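PDB 6CAF: concanavalin B from Canavalia ensiformis, which may act as a carbohydrate-binding protein of the seed and belongs, as a chitinase-like protein, to glycosyl hydrolase family 18. Local coordinates for residues A33-Q38 with I58-K63. Numbering follows the deposited sequence. Where two conformers were deposited one is given.
Sequences AVYWGQ and ISFLDK
Tyr35 turns the CD2 edge of its ring to the hydroxyl of Ser59, whose OG lies close to the ring plane, 3.2 Å from Tyr35 CD2. That hydroxyl is hydrogen-bonded to Phe57 O, and Ser59 CB lies over the centre of the Phe60 ring, 3.4 Å above its plane, across the cis peptide joining the two residues. With CG beside its backbone N (chi1 -65°), Phe60 brings CZ to 4.0 Å from Tyr35 CD2, the two rings meeting at a slant. Tyr35 OH is hydrogen-bonded to Glu250 OE1 and His152 NE2. An alanine in place of Tyr35 would probably open a gap beside Ser59 and Phe60 and leave His152 and Glu250 without that phenol. In this first beta-alpha-beta unit of the GH18 TIM barrel, strands 31-36 and 55-64 pair in parallel, and their segments 33-36 and 58-61 diverge by 53°; Tyr35 reaches into the barrel, Trp36 outward toward helix 44-49. There the indole puts CE3 4.2 Å from Ile58 CG1, while NE1 is hydrogen-bonded to Gly42 O. Ser59 N donates to Trp36 O at 2.8 Å, a hydrogen bond bent to 139° at the hydrogen. Past Trp36, Gly37 CA makes a CA-H...O contact of 3.5 Å to Ser59 O, where a CB would clash.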
loop_
_atom_site.group_PDB
_atom_site.type_symbol
_atom_site.label_atom_id
_atom_site.label_comp_id
_atom_site.label_asym_id
_atom_site.label_seq_id
_atom_site.Cartn_x
_atom_site.Cartn_y
_atom_site.Cartn_z
ATOM N N ALA A 33 -3.161 -2.712 7.033
ATOM C CA ALA A 33 -3.174 -3.021 5.613
ATOM C C ALA A 33 -2.174 -4.158 5.359
ATOM O O ALA A 33 -1.219 -4.336 6.128
ATOM C CB ALA A 33 -2.736 -1.787 4.824
ATOM N N VAL A 34 -2.380 -4.880 4.261
ATOM C CA VAL A 34 -1.474 -5.955 3.918
ATOM C C VAL A 34 -1.344 -6.068 2.411
ATOM O O VAL A 34 -2.305 -5.817 1.674
ATOM C CB VAL A 34 -1.955 -7.283 4.527
ATOM C CG1 VAL A 34 -3.248 -7.773 3.891
ATOM C CG2 VAL A 34 -0.887 -8.366 4.494
ATOM N N TYR A 35 -0.152 -6.449 1.972
ATOM C CA TYR A 35 0.121 -6.748 0.576
ATOM C C TYR A 35 -0.179 -8.208 0.268
ATOM O O TYR A 35 0.258 -9.121 0.973
ATOM C CB TYR A 35 1.564 -6.446 0.234
ATOM C CG TYR A 35 1.934 -4.983 0.240
ATOM C CD1 TYR A 35 2.264 -4.328 1.416
ATOM C CD2 TYR A 35 1.948 -4.256 -0.922
ATOM C CE1 TYR A 35 2.617 -2.995 1.437
ATOM C CE2 TYR A 35 2.316 -2.929 -0.913
ATOM C CZ TYR A 35 2.647 -2.292 0.235
ATOM O OH TYR A 35 3.014 -0.957 0.183
ATOM N N TRP A 36 -0.905 -8.400 -0.825
ATOM C CA TRP A 36 -1.313 -9.709 -1.304
ATOM C C TRP A 36 -1.103 -9.811 -2.794
ATOM O O TRP A 36 -1.451 -8.894 -3.518
ATOM C CB TRP A 36 -2.794 -9.943 -0.970
ATOM C CG TRP A 36 -3.298 -11.261 -1.460
ATOM C CD1 TRP A 36 -3.295 -12.440 -0.757
ATOM C CD2 TRP A 36 -3.800 -11.565 -2.773
ATOM N NE1 TRP A 36 -3.757 -13.456 -1.567
ATOM C CE2 TRP A 36 -4.055 -12.941 -2.808
ATOM C CE3 TRP A 36 -4.097 -10.807 -3.904
ATOM C CZ2 TRP A 36 -4.557 -13.568 -3.936
ATOM C CZ3 TRP A 36 -4.570 -11.423 -5.013
ATOM C CH2 TRP A 36 -4.809 -12.781 -5.028
ATOM N N GLY A 37 -0.551 -10.920 -3.257
ATOM C CA GLY A 37 -0.423 -11.110 -4.684
ATOM C C GLY A 37 0.559 -12.128 -5.187
ATOM O O GLY A 37 0.832 -12.141 -6.365
ATOM N N GLN A 38 1.012 -13.014 -4.434
ATOM C CA GLN A 38 1.968 -14.082 -4.739
ATOM C C GLN A 38 1.407 -15.396 -4.265
ATOM O O GLN A 38 0.479 -15.431 -3.473
ATOM C CB GLN A 38 3.338 -13.810 -4.127
ATOM C CG GLN A 38 3.436 -13.765 -2.632
ATOM C CD GLN A 38 4.871 -13.485 -2.170
ATOM O OE1 GLN A 38 5.698 -12.969 -2.944
ATOM N NE2 GLN A 38 5.183 -13.883 -0.943
ATOM N N ILE A 58 -3.711 -5.397 -3.733
ATOM C CA ILE A 58 -3.439 -6.402 -4.758
ATOM C C ILE A 58 -2.182 -5.967 -5.502
ATOM O O ILE A 58 -2.148 -4.871 -6.099
ATOM C CB ILE A 58 -4.618 -6.580 -5.725
ATOM C CG1 ILE A 58 -5.841 -7.106 -4.953
ATOM C CG2 ILE A 58 -4.236 -7.492 -6.852
ATOM C CD1 ILE A 58 -7.086 -7.254 -5.775
ATOM N N SER A 59 -1.152 -6.811 -5.423
ATOM C CA SER A 59 0.214 -6.393 -5.698
ATOM C C SER A 59 0.886 -7.316 -6.705
ATOM O O SER A 59 1.038 -8.499 -6.405
ATOM C CB SER A 59 0.978 -6.420 -4.379
ATOM O OG SER A 59 0.337 -5.576 -3.411
ATOM N N PHE A 60 1.295 -6.862 -7.884
ATOM C CA PHE A 60 1.380 -5.490 -8.345
ATOM C C PHE A 60 1.068 -5.408 -9.833
ATOM O O PHE A 60 1.361 -6.338 -10.577
ATOM C CB PHE A 60 2.813 -4.956 -8.214
ATOM C CG PHE A 60 3.307 -4.843 -6.791
ATOM C CD1 PHE A 60 3.031 -3.724 -6.037
ATOM C CD2 PHE A 60 4.019 -5.866 -6.213
ATOM C CE1 PHE A 60 3.475 -3.607 -4.748
ATOM C CE2 PHE A 60 4.484 -5.754 -4.922
ATOM C CZ PHE A 60 4.197 -4.631 -4.188
ATOM N N LEU A 61 0.555 -4.251 -10.256
ATOM C CA LEU A 61 0.590 -3.859 -11.675
ATOM C C LEU A 61 1.975 -3.251 -11.888
ATOM O O LEU A 61 2.251 -2.146 -11.431
ATOM C CB LEU A 61 -0.512 -2.870 -11.990
ATOM C CG LEU A 61 -0.715 -2.631 -13.478
ATOM C CD1 LEU A 61 -1.529 -3.750 -14.099
ATOM C CD2 LEU A 61 -1.363 -1.290 -13.720
ATOM N N ASP A 62 2.882 -4.032 -12.485
ATOM C CA ASP A 62 4.286 -3.684 -12.514
ATOM C C ASP A 62 4.917 -3.592 -13.883
ATOM O O ASP A 62 6.136 -3.449 -13.958
ATOM C CB ASP A 62 5.097 -4.630 -11.653
ATOM C CG ASP A 62 5.118 -6.015 -12.179
ATOM O OD1 ASP A 62 4.447 -6.357 -13.172
ATOM O OD2 ASP A 62 5.836 -6.829 -11.575
ATOM N N LYS A 63 4.111 -3.584 -14.941
ATOM C CA LYS A 63 4.620 -3.475 -16.303
ATOM C C LYS A 63 3.743 -2.487 -17.058
ATOM O O LYS A 63 2.665 -2.825 -17.539
ATOM C CB LYS A 63 4.676 -4.829 -16.997
ATOM C CG LYS A 63 5.918 -5.626 -16.647
ATOM C CD LYS A 63 5.832 -7.056 -17.157
ATOM C CE LYS A 63 5.646 -8.020 -15.999
ATOM N NZ LYS A 63 4.227 -8.178 -15.569
#